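PDB 3U4Y: uncharacterized protein from Desulfotomaculum acetoxidans, which is of unknown function but folds as a seven-bladed beta-propeller probably related to the lactonase family. Local coordinates for residues T234-F246 against L255-I267. Numbering follows the deposited sequence.
Sequences TVYVLTESTVDVF and LSFVKSFGHGLLI
Phe257 turns its ring edge onto one face of Phe246 in a T-shaped pair, the planes 80° apart and the centroids 5.5 Å from each other; its CD1 lies over the rim of that face. The carbonyl O of Val235 sits at the edge of the Phe246 ring, in its plane, while the CB of Asp244 meets the edge of Phe257. On the opposite side of the hairpin, Val243 and Phe261 run side by side, with Val243 CB 3.9 Å from the Phe261 ring centroid in a CH-pi contact over the face and Val243 CG2 against CE1 of the same ring. The imidazole of His263 has the carbonyl of Ser241 over one face and the carbonyl O of Thr239 at its edge. With CG set between the backbone N and carbonyl carbon (chi1 43°), the His263 ring turns inward to the turn of hairpin 234-246, and its NE2 donates to Thr239 O at 2.7 Å, nearly straight (165°). The backbone N of Leu265 donates to ND1 of His263, so both ring nitrogens have partners, which probably limits the ring's rotation, though the bond to ND1 is long and tilted from the ring plane. Leu238 adds CD1 beside His263 CD2, and its CD2 reaches tip to tip to CD1 of Ile267. Antiparallel backbone bonds pair Val243 with Phe261; beyond them Val245 N donates to Lys259 O, while Val245 O takes Val258 N at 2.9 Å and, weakly, Lys259 N. This classic beta bulge shifts the register before Phe246 meets Phe257. Strand 254-262 is the outer, fourth strand of a propeller blade, and His263 ties the start of the link to the next blade back to the inner hairpin. Protonation at NE2 and acceptance at ND1 are consistent with a neutral imidazole.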
loop_
_atom_site.group_PDB
_atom_site.type_symbol
_atom_site.label_atom_id
_atom_site.label_comp_id
_atom_site.label_asym_id
_atom_site.label_seq_id
_atom_site.Cartn_x
_atom_site.Cartn_y
_atom_site.Cartn_z
ATOM N N THR A 234 13.616 -1.455 10.935
ATOM C CA THR A 234 14.180 -1.405 9.582
ATOM C C THR A 234 13.155 -0.933 8.545
ATOM O O THR A 234 12.005 -1.348 8.570
ATOM C CB THR A 234 14.830 -2.739 9.186
ATOM O OG1 THR A 234 15.884 -3.042 10.113
ATOM C CG2 THR A 234 15.419 -2.650 7.798
ATOM N N VAL A 235 13.586 -0.034 7.661
ATOM C CA VAL A 235 12.695 0.648 6.725
ATOM C C VAL A 235 13.249 0.639 5.313
ATOM O O VAL A 235 14.357 1.119 5.083
ATOM C CB VAL A 235 12.497 2.113 7.105
ATOM C CG1 VAL A 235 11.651 2.826 6.054
ATOM C CG2 VAL A 235 11.879 2.223 8.492
ATOM N N TYR A 236 12.458 0.104 4.379
ATOM C CA TYR A 236 12.875 -0.081 2.999
ATOM C C TYR A 236 12.072 0.818 2.102
ATOM O O TYR A 236 10.841 0.825 2.168
ATOM C CB TYR A 236 12.657 -1.524 2.561
ATOM C CG TYR A 236 13.403 -2.545 3.388
ATOM C CD1 TYR A 236 14.729 -2.866 3.109
ATOM C CD2 TYR A 236 12.783 -3.186 4.443
ATOM C CE1 TYR A 236 15.403 -3.791 3.850
ATOM C CE2 TYR A 236 13.450 -4.112 5.193
ATOM C CZ TYR A 236 14.759 -4.417 4.898
ATOM O OH TYR A 236 15.412 -5.356 5.671
ATOM N N VAL A 237 12.775 1.548 1.241
ATOM C CA VAL A 237 12.152 2.534 0.375
ATOM C C VAL A 237 12.422 2.252 -1.093
ATOM O O VAL A 237 13.568 2.083 -1.495
ATOM C CB VAL A 237 12.664 3.924 0.721
ATOM C CG1 VAL A 237 11.983 4.977 -0.142
ATOM C CG2 VAL A 237 12.434 4.189 2.198
ATOM N N LEU A 238 11.358 2.200 -1.896
ATOM C CA LEU A 238 11.494 1.930 -3.331
ATOM C C LEU A 238 11.699 3.202 -4.159
ATOM O O LEU A 238 10.923 4.154 -4.087
ATOM C CB LEU A 238 10.292 1.126 -3.845
ATOM C CG LEU A 238 10.165 0.721 -5.320
ATOM C CD1 LEU A 238 11.341 -0.105 -5.822
ATOM C CD2 LEU A 238 8.868 -0.029 -5.516
ATOM N N THR A 239 12.751 3.184 -4.960
ATOM C CA THR A 239 13.205 4.351 -5.689
ATOM C C THR A 239 13.218 4.083 -7.194
ATOM O O THR A 239 13.094 2.948 -7.638
ATOM C CB THR A 239 14.603 4.744 -5.157
ATOM O OG1 THR A 239 14.427 5.470 -3.934
ATOM C CG2 THR A 239 15.453 5.563 -6.180
ATOM N N GLU A 240 13.356 5.138 -7.980
ATOM C CA GLU A 240 13.529 4.987 -9.404
ATOM C C GLU A 240 14.590 3.941 -9.709
ATOM O O GLU A 240 14.394 3.104 -10.571
ATOM C CB GLU A 240 13.929 6.325 -9.999
ATOM C CG GLU A 240 14.149 6.314 -11.492
ATOM C CD GLU A 240 14.573 7.675 -12.002
ATOM O OE1 GLU A 240 15.286 8.394 -11.263
ATOM O OE2 GLU A 240 14.189 8.028 -13.137
ATOM N N SER A 241 15.711 3.980 -8.996
ATOM C CA SER A 241 16.864 3.137 -9.330
ATOM C C SER A 241 17.282 2.192 -8.217
ATOM O O SER A 241 17.943 1.175 -8.464
ATOM C CB SER A 241 18.058 4.002 -9.715
ATOM O OG SER A 241 17.858 4.592 -10.993
ATOM N N THR A 242 16.900 2.526 -6.991
ATOM C CA THR A 242 17.377 1.770 -5.852
ATOM C C THR A 242 16.307 1.404 -4.845
ATOM O O THR A 242 15.235 2.011 -4.787
ATOM C CB THR A 242 18.444 2.566 -5.079
ATOM O OG1 THR A 242 17.874 3.783 -4.589
ATOM C CG2 THR A 242 19.615 2.897 -5.970
ATOM N N VAL A 243 16.626 0.394 -4.044
ATOM C CA VAL A 243 16.034 0.269 -2.727
ATOM C C VAL A 243 16.994 0.925 -1.764
ATOM O O VAL A 243 18.200 0.749 -1.874
ATOM C CB VAL A 243 15.913 -1.163 -2.283
ATOM C CG1 VAL A 243 15.151 -1.217 -0.956
ATOM C CG2 VAL A 243 15.232 -1.967 -3.350
ATOM N N ASP A 244 16.451 1.701 -0.842
ATOM C CA ASP A 244 17.220 2.282 0.243
ATOM C C ASP A 244 16.789 1.629 1.535
ATOM O O ASP A 244 15.599 1.468 1.786
ATOM C CB ASP A 244 16.973 3.790 0.331
ATOM C CG ASP A 244 17.512 4.510 -0.860
ATOM O OD1 ASP A 244 18.336 3.905 -1.566
ATOM O OD2 ASP A 244 17.115 5.658 -1.110
ATOM N N VAL A 245 17.740 1.239 2.362
ATOM C CA VAL A 245 17.344 0.791 3.671
ATOM C C VAL A 245 17.794 1.759 4.768
ATOM O O VAL A 245 18.920 2.253 4.760
ATOM C CB VAL A 245 17.763 -0.681 3.915
ATOM C CG1 VAL A 245 18.834 -1.089 2.931
ATOM C CG2 VAL A 245 18.184 -0.899 5.348
ATOM N N PHE A 246 16.877 2.063 5.679
ATOM C CA PHE A 246 17.204 2.849 6.856
ATOM C C PHE A 246 16.945 2.048 8.119
ATOM O O PHE A 246 16.186 1.103 8.113
ATOM C CB PHE A 246 16.338 4.094 6.928
ATOM C CG PHE A 246 16.404 4.957 5.715
ATOM C CD1 PHE A 246 15.981 4.475 4.479
ATOM C CD2 PHE A 246 16.846 6.266 5.813
ATOM C CE1 PHE A 246 16.018 5.280 3.349
ATOM C CE2 PHE A 246 16.883 7.072 4.702
ATOM C CZ PHE A 246 16.471 6.581 3.463
ATOM N N LEU A 255 15.397 8.356 11.616
ATOM C CA LEU A 255 15.733 7.431 10.534
ATOM C C LEU A 255 17.196 7.553 10.117
ATOM O O LEU A 255 17.629 8.616 9.711
ATOM C CB LEU A 255 14.872 7.755 9.313
ATOM C CG LEU A 255 13.528 7.065 9.124
ATOM C CD1 LEU A 255 12.998 7.382 7.754
ATOM C CD2 LEU A 255 13.698 5.564 9.289
ATOM N N SER A 256 17.958 6.471 10.173
ATOM C CA SER A 256 19.385 6.539 9.863
ATOM C C SER A 256 19.709 5.718 8.620
ATOM O O SER A 256 19.436 4.523 8.572
ATOM C CB SER A 256 20.210 6.038 11.063
ATOM O OG SER A 256 19.602 6.369 12.309
ATOM N N PHE A 257 20.295 6.349 7.613
ATOM C CA PHE A 257 20.612 5.634 6.379
ATOM C C PHE A 257 21.573 4.497 6.636
ATOM O O PHE A 257 22.516 4.631 7.398
ATOM C CB PHE A 257 21.194 6.563 5.312
ATOM C CG PHE A 257 21.384 5.904 3.977
ATOM C CD1 PHE A 257 20.290 5.531 3.212
ATOM C CD2 PHE A 257 22.653 5.642 3.495
ATOM C CE1 PHE A 257 20.467 4.898 1.994
ATOM C CE2 PHE A 257 22.835 5.013 2.276
ATOM C CZ PHE A 257 21.746 4.639 1.527
ATOM N N VAL A 258 21.332 3.367 5.995
ATOM C CA VAL A 258 22.238 2.246 6.118
ATOM C C VAL A 258 22.923 1.986 4.799
ATOM O O VAL A 258 24.145 2.075 4.701
ATOM C CB VAL A 258 21.490 0.997 6.537
ATOM C CG1 VAL A 258 22.434 -0.172 6.623
ATOM C CG2 VAL A 258 20.802 1.237 7.859
ATOM N N LYS A 259 22.128 1.661 3.786
ATOM C CA LYS A 259 22.662 1.429 2.455
ATOM C C LYS A 259 21.570 1.359 1.403
ATOM O O LYS A 259 20.380 1.365 1.708
ATOM C CB LYS A 259 23.448 0.130 2.426
ATOM C CG LYS A 259 22.593 -1.073 2.705
ATOM C CD LYS A 259 23.123 -2.269 1.946
ATOM C CE LYS A 259 22.441 -3.545 2.382
ATOM N NZ LYS A 259 22.596 -3.759 3.850
ATOM N N SER A 260 22.003 1.278 0.154
ATOM C CA SER A 260 21.097 1.186 -0.976
ATOM C C SER A 260 21.613 0.149 -1.931
ATOM O O SER A 260 22.780 -0.221 -1.886
ATOM C CB SER A 260 21.008 2.521 -1.691
ATOM O OG SER A 260 22.174 3.291 -1.458
ATOM N N PHE A 261 20.732 -0.357 -2.774
ATOM C CA PHE A 261 21.155 -1.246 -3.845
ATOM C C PHE A 261 20.210 -1.027 -4.999
ATOM O O PHE A 261 19.055 -0.668 -4.793
ATOM C CB PHE A 261 21.238 -2.720 -3.405
ATOM C CG PHE A 261 19.936 -3.306 -2.915
ATOM C CD1 PHE A 261 19.012 -3.832 -3.809
ATOM C CD2 PHE A 261 19.655 -3.378 -1.558
ATOM C CE1 PHE A 261 17.817 -4.389 -3.357
ATOM C CE2 PHE A 261 18.468 -3.930 -1.099
ATOM C CZ PHE A 261 17.545 -4.436 -2.004
ATOM N N GLY A 262 20.713 -1.186 -6.214
ATOM C CA GLY A 262 19.911 -0.895 -7.384
ATOM C C GLY A 262 19.133 -2.103 -7.862
ATOM O O GLY A 262 19.679 -3.197 -8.008
ATOM N N HIS A 263 17.849 -1.909 -8.123
ATOM C CA HIS A 263 17.044 -3.016 -8.599
ATOM C C HIS A 263 17.203 -3.289 -10.101
ATOM O O HIS A 263 16.869 -4.371 -10.585
ATOM C CB HIS A 263 15.585 -2.818 -8.222
ATOM C CG HIS A 263 15.087 -1.424 -8.419
ATOM N ND1 HIS A 263 15.263 -0.731 -9.595
ATOM C CD2 HIS A 263 14.394 -0.601 -7.595
ATOM C CE1 HIS A 263 14.709 0.464 -9.484
ATOM N NE2 HIS A 263 14.173 0.568 -8.280
ATOM N N GLY A 264 17.737 -2.318 -10.833
ATOM C CA GLY A 264 17.896 -2.474 -12.265
ATOM C C GLY A 264 16.575 -2.822 -12.920
ATOM O O GLY A 264 16.500 -3.734 -13.731
ATOM N N LEU A 265 15.528 -2.100 -12.539
ATOM C CA LEU A 265 14.207 -2.270 -13.122
ATOM C C LEU A 265 13.682 -0.931 -13.607
ATOM O O LEU A 265 14.073 0.130 -13.095
ATOM C CB LEU A 265 13.219 -2.811 -12.092
ATOM C CG LEU A 265 13.403 -4.230 -11.592
ATOM C CD1 LEU A 265 12.317 -4.582 -10.569
ATOM C CD2 LEU A 265 13.399 -5.179 -12.780
ATOM N N LEU A 266 12.782 -0.984 -14.584
ATOM C CA LEU A 266 12.075 0.202 -15.020
ATOM C C LEU A 266 10.746 0.247 -14.283
ATOM O O LEU A 266 9.956 -0.692 -14.358
ATOM C CB LEU A 266 11.863 0.163 -16.526
ATOM C CG LEU A 266 13.169 0.016 -17.311
ATOM C CD1 LEU A 266 12.888 -0.176 -18.780
ATOM C CD2 LEU A 266 14.071 1.214 -17.098
ATOM N N ILE A 267 10.519 1.329 -13.545
ATOM C CA ILE A 267 9.295 1.473 -12.773
ATOM C C ILE A 267 8.913 2.953 -12.748
ATOM O O ILE A 267 9.780 3.796 -12.983
ATOM C CB ILE A 267 9.452 0.851 -11.348
ATOM C CG1 ILE A 267 8.702 1.653 -10.290
ATOM C CG2 ILE A 267 10.913 0.748 -10.940
ATOM C CD1 ILE A 267 8.730 1.002 -8.956
#